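Local coordinates for protein annexin B22 (Schistosoma mansoni, PDB 4MDU) that binds acidic phospholipid membranes in a calcium-dependent manner, aggregates liposomes when calcium is present, and takes part in worm reproduction and host-parasite interaction, at residues N68-Q72 with L105-T109; M112-S116 with R314-T318. All coordinates share one frame; numbering follows the deposited sequence.

Contact 1. Residues N68-Q72 with L105-T109; sequences NYERQ and LIVDT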
loop_
_atom_site.group_PDB
_atom_site.type_symbol
_atom_site.label_atom_id
_atom_site.label_comp_id
_atom_site.label_asym_id
_atom_site.label_seq_id
_atom_site.Cartn_x
_atom_site.Cartn_y
_atom_site.Cartn_z
ATOM N N ASN B 68 19.481 20.791 -11.836
ATOM C CA ASN B 68 19.028 21.624 -10.729
ATOM C C ASN B 68 20.024 22.752 -10.400
ATOM O O ASN B 68 19.644 23.912 -10.280
ATOM C CB ASN B 68 18.769 20.766 -9.492
ATOM C CG ASN B 68 18.416 21.599 -8.271
ATOM O OD1 ASN B 68 17.305 22.108 -8.163
ATOM N ND2 ASN B 68 19.358 21.724 -7.337
ATOM N N TYR B 69 21.302 22.409 -10.275
ATOM C CA TYR B 69 22.321 23.425 -10.062
ATOM C C TYR B 69 22.274 24.544 -11.119
ATOM O O TYR B 69 22.251 25.735 -10.787
ATOM C CB TYR B 69 23.725 22.818 -9.970
ATOM C CG TYR B 69 24.765 23.875 -9.648
ATOM C CD1 TYR B 69 25.050 24.224 -8.330
ATOM C CD2 TYR B 69 25.423 24.554 -10.661
ATOM C CE1 TYR B 69 25.976 25.202 -8.036
ATOM C CE2 TYR B 69 26.348 25.541 -10.377
ATOM C CZ TYR B 69 26.623 25.857 -9.067
ATOM O OH TYR B 69 27.553 26.833 -8.793
ATOM N N GLU B 70 22.242 24.176 -12.394
ATOM C CA GLU B 70 22.149 25.202 -13.424
ATOM C C GLU B 70 20.852 26.023 -13.325
ATOM O O GLU B 70 20.869 27.247 -13.488
ATOM C CB GLU B 70 22.318 24.589 -14.805
ATOM C CG GLU B 70 23.685 23.956 -15.004
ATOM C CD GLU B 70 23.736 23.019 -16.201
ATOM O OE1 GLU B 70 22.673 22.530 -16.639
ATOM O OE2 GLU B 70 24.848 22.769 -16.700
ATOM N N ARG B 71 19.733 25.360 -13.045
ATOM C CA ARG B 71 18.462 26.077 -12.983
ATOM C C ARG B 71 18.559 27.151 -11.899
ATOM O O ARG B 71 18.246 28.316 -12.131
ATOM C CB ARG B 71 17.278 25.124 -12.746
ATOM C CG ARG B 71 17.051 24.120 -13.901
ATOM C CD ARG B 71 15.701 23.411 -13.832
ATOM N NE ARG B 71 15.581 22.549 -12.653
ATOM C CZ ARG B 71 15.934 21.268 -12.618
ATOM N NH1 ARG B 71 16.444 20.683 -13.692
ATOM N NH2 ARG B 71 15.781 20.565 -11.506
ATOM N N GLN B 72 19.021 26.749 -10.725
ATOM C CA GLN B 72 19.232 27.681 -9.625
ATOM C C GLN B 72 20.238 28.764 -10.000
ATOM O O GLN B 72 20.036 29.940 -9.685
ATOM C CB GLN B 72 19.664 26.923 -8.373
ATOM C CG GLN B 72 18.590 25.946 -7.905
ATOM C CD GLN B 72 17.262 26.641 -7.660
ATOM O OE1 GLN B 72 17.150 27.467 -6.767
ATOM N NE2 GLN B 72 16.259 26.318 -8.465
ATOM N N LEU B 105 10.090 22.466 -11.072
ATOM C CA LEU B 105 11.368 22.613 -11.751
ATOM C C LEU B 105 12.274 23.785 -11.301
ATOM O O LEU B 105 13.485 23.589 -11.171
ATOM C CB LEU B 105 11.100 22.670 -13.261
ATOM C CG LEU B 105 12.067 22.171 -14.337
ATOM C CD1 LEU B 105 12.765 20.840 -14.026
ATOM C CD2 LEU B 105 11.299 22.084 -15.648
ATOM N N ILE B 106 11.748 24.999 -11.093
ATOM C CA ILE B 106 12.668 26.107 -10.762
ATOM C C ILE B 106 12.994 26.208 -9.284
ATOM O O ILE B 106 13.747 27.086 -8.882
ATOM C CB ILE B 106 12.210 27.537 -11.178
ATOM C CG1 ILE B 106 10.707 27.633 -11.152
ATOM C CG2 ILE B 106 12.911 28.024 -12.470
ATOM C CD1 ILE B 106 10.171 27.436 -9.798
ATOM N N VAL B 107 12.396 25.340 -8.483
ATOM C CA VAL B 107 12.675 25.303 -7.063
ATOM C C VAL B 107 13.833 24.350 -6.790
ATOM O O VAL B 107 13.930 23.297 -7.417
ATOM C CB VAL B 107 11.413 24.904 -6.285
ATOM C CG1 VAL B 107 11.774 24.271 -4.970
ATOM C CG2 VAL B 107 10.532 26.139 -6.084
ATOM N N ASP B 108 14.723 24.736 -5.875
ATOM C CA ASP B 108 15.869 23.908 -5.511
ATOM C C ASP B 108 15.373 22.513 -5.149
ATOM O O ASP B 108 14.376 22.365 -4.421
ATOM C CB ASP B 108 16.625 24.542 -4.320
ATOM C CG ASP B 108 17.990 23.915 -4.081
ATOM O OD1 ASP B 108 18.554 23.307 -5.028
ATOM O OD2 ASP B 108 18.501 24.039 -2.939
ATOM N N THR B 109 16.044 21.485 -5.660
ATOM C CA THR B 109 15.597 20.108 -5.422
ATOM C C THR B 109 15.163 19.826 -3.980
ATOM O O THR B 109 14.076 19.305 -3.763
ATOM C CB THR B 109 16.676 19.098 -5.791
ATOM O OG1 THR B 109 17.061 19.302 -7.150
ATOM C CG2 THR B 109 16.169 17.695 -5.599
HETATM O O HOH W 1 15.945 23.821 -9.893
HETATM O O HOH W 2 13.699 21.189 -9.023
#
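Asn68, Arg71 and Gln72, on one face of the first turn of helix 68-82, reach across to residues 105-109, which lead from helix 96-106 into helix 109-122, and bind their backbone at three points. The carboxamide of Asn68 is used at both ends. Asn68 OD1 accepts the backbone N of Thr109 at 2.9 Å, with the donor well above the carbonyl plane, while Asn68 ND2 gives a nearly straight bond to Asp108 OD1 (2.9 Å, 171° at the hydrogen). Amide and carboxylate are almost coplanar. With CG anti to the backbone N (chi1 175°), the Asn68 amide is carried toward the start of helix 109-122. Asp108, at the N-cap position of that helix, makes no capping bond with its side chain; its carboxylate instead binds Asn68 and, on the N-terminal segment, Ser7 and Glu8.

Arg71 bends at chi3 (-65°), which turns Arg71 NE onto Leu105 O at 2.8 Å. The methyl CD1 of Leu105 sits over the centre of the guanidinium, 3.5 Å from Arg71 CZ, and Asn68 CA lies against the opposite face near the rim. Gln72 folds back at chi2 and delivers Gln72 NE2 to Ile106 O at 2.7 Å, approaching from above the peptide plane. Between the three side chains water 1 accepts from Gln72 NE2 at 2.9 Å and lies 2.8 Å from Asn68 OD1. The carbonyls of Leu105 and Ile106 are thus each met by a side chain of 68-72.

This buried polar junction joins annexin repeat 1 to the start of repeat 2. Ile106 packs on helix 86-93, Leu105 on helix 349-358, and helix 311-320 touches both Arg71 and Leu105.

Contact 2. Residues M112-S116 with R314-T318; sequences MLAKS and RLLIT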
loop_
_atom_site.group_PDB
_atom_site.type_symbol
_atom_site.label_atom_id
_atom_site.label_comp_id
_atom_site.label_asym_id
_atom_site.label_seq_id
_atom_site.Cartn_x
_atom_site.Cartn_y
_atom_site.Cartn_z
ATOM N N MET B 112 11.835 21.367 -3.159
ATOM C CA MET B 112 10.808 20.638 -3.892
ATOM C C MET B 112 10.465 19.329 -3.179
ATOM O O MET B 112 9.296 18.999 -2.992
ATOM C CB MET B 112 11.249 20.392 -5.334
ATOM C CG MET B 112 10.145 19.819 -6.198
ATOM S SD MET B 112 10.424 18.068 -6.334
ATOM C CE MET B 112 11.498 18.144 -7.735
ATOM N N LEU B 113 11.479 18.594 -2.741
ATOM C CA LEU B 113 11.198 17.338 -2.066
ATOM C C LEU B 113 10.519 17.614 -0.731
ATOM O O LEU B 113 9.580 16.906 -0.335
ATOM C CB LEU B 113 12.459 16.484 -1.911
ATOM C CG LEU B 113 13.024 16.010 -3.249
ATOM C CD1 LEU B 113 14.313 15.237 -3.012
ATOM C CD2 LEU B 113 11.998 15.167 -4.007
ATOM N N ALA B 114 10.962 18.651 -0.035
ATOM C CA ALA B 114 10.380 18.929 1.283
ATOM C C ALA B 114 8.890 19.296 1.162
ATOM O O ALA B 114 8.068 18.851 1.948
ATOM C CB ALA B 114 11.179 20.015 2.046
ATOM N N LYS B 115 8.538 20.089 0.162
ATOM C CA LYS B 115 7.134 20.423 -0.033
ATOM C C LYS B 115 6.270 19.169 -0.249
ATOM O O LYS B 115 5.219 19.017 0.371
ATOM C CB LYS B 115 6.966 21.413 -1.181
ATOM C CG LYS B 115 6.323 22.739 -0.767
ATOM C CD LYS B 115 6.072 23.637 -1.977
ATOM C CE LYS B 115 5.429 24.957 -1.588
ATOM N NZ LYS B 115 5.137 25.812 -2.778
ATOM N N SER B 116 6.715 18.263 -1.107
ATOM C CA SER B 116 5.995 16.999 -1.282
ATOM C C SER B 116 5.918 16.189 0.013
ATOM O O SER B 116 4.915 15.525 0.264
ATOM C CB SER B 116 6.622 16.134 -2.386
ATOM O OG SER B 116 6.516 16.762 -3.650
ATOM N N ARG B 314 7.917 14.401 -10.271
ATOM C CA ARG B 314 9.003 14.365 -9.278
ATOM C C ARG B 314 10.086 13.379 -9.710
ATOM O O ARG B 314 11.271 13.714 -9.762
ATOM C CB ARG B 314 8.486 14.002 -7.890
ATOM C CG ARG B 314 9.623 13.857 -6.842
ATOM C CD ARG B 314 9.092 13.729 -5.407
ATOM N NE ARG B 314 8.154 12.624 -5.260
ATOM C CZ ARG B 314 6.842 12.767 -5.089
ATOM N NH1 ARG B 314 6.298 13.977 -5.001
ATOM N NH2 ARG B 314 6.070 11.694 -4.994
ATOM N N LEU B 315 9.668 12.173 -10.077
ATOM C CA LEU B 315 10.609 11.141 -10.489
ATOM C C LEU B 315 11.415 11.542 -11.716
ATOM O O LEU B 315 12.646 11.427 -11.723
ATOM C CB LEU B 315 9.891 9.814 -10.702
ATOM C CG LEU B 315 9.449 9.205 -9.368
ATOM C CD1 LEU B 315 8.520 8.053 -9.604
ATOM C CD2 LEU B 315 10.669 8.787 -8.475
ATOM N N LEU B 316 10.726 12.035 -12.740
ATOM C CA LEU B 316 11.380 12.494 -13.966
ATOM C C LEU B 316 12.395 13.617 -13.706
ATOM O O LEU B 316 13.544 13.556 -14.152
ATOM C CB LEU B 316 10.318 12.959 -14.963
ATOM C CG LEU B 316 9.929 11.941 -16.045
ATOM C CD1 LEU B 316 10.323 10.512 -15.650
ATOM C CD2 LEU B 316 8.453 12.048 -16.405
ATOM N N ILE B 317 11.954 14.653 -13.006
ATOM C CA ILE B 317 12.822 15.771 -12.659
ATOM C C ILE B 317 14.082 15.282 -11.942
ATOM O O ILE B 317 15.206 15.609 -12.338
ATOM C CB ILE B 317 12.063 16.789 -11.765
ATOM C CG1 ILE B 317 10.922 17.423 -12.585
ATOM C CG2 ILE B 317 13.011 17.847 -11.181
ATOM C CD1 ILE B 317 9.950 18.228 -11.769
ATOM N N THR B 318 13.894 14.462 -10.917
ATOM C CA THR B 318 15.019 14.033 -10.091
ATOM C C THR B 318 15.926 13.025 -10.808
ATOM O O THR B 318 17.156 13.166 -10.784
ATOM C CB THR B 318 14.570 13.486 -8.702
ATOM O OG1 THR B 318 13.548 12.493 -8.878
ATOM C CG2 THR B 318 14.009 14.607 -7.852
#
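Leu113 and Arg314 make the closest apolar approach between segments 112-116 and 314-318, which run nearly antiparallel. Leu113 CD2 lies against the aliphatic part of the arginine, 3.5 Å from Arg314 CD and 3.9 Å from Arg314 CG. Next to it Met112 bends at chi2 and chi3, so that Met112 CE reaches Ile317 CG2 at 3.8 Å, while Met112 SD stays farther off, 4.3 Å from Arg314 CG. Met112 CE and Leu113 CD2 touch Thr318 CG2 more loosely; Thr318 OG1 turns back to its own helix and donates to Arg314 O at 2.7 Å.

The segment axes stay 12.2 Å apart, so long side chains span the gap and the backbones do not meet. Away from the Met112 and Leu113 packing, the contact thins to Ser116, a partly exposed residue whose OG lies at the guanidinium edge, 3.1 Å from Arg314 NH1. The head group has a firmer partner in Glu133 of helix 128-136, which forms a salt bridge with NE; Val130 and Ile134 of that helix also touch the arginine.

Arg314 therefore serves two chemistries: its methylenes belong to the apolar interface between repeats 2 and 4, and its charge is matched within repeat 2. The salt bridge to Glu133 probably helps to offset the cost of burying that charge.

Overall arrangement
From the N terminus, the chain first closes contact 1, in which residues 105-109 come back against the start of helix 68-82 after 32 intervening, mostly helical residues, a local closure at the boundary of repeats 1 and 2. Helix 109-122 follows at once and opens contact 2, whose far longer loop runs through repeat 3 before helix 311-320 of repeat 4 comes back to it. The two loops stand in series, neither enclosing nor crossing the other, yet their centres are only 11 Å apart. Ile317 bridges them, its CG2 packing on Arg71 and Leu105 of contact 1. Together they tie repeats 1, 2 and 4, contact 2 lying nearer the centre of the chain than contact 1.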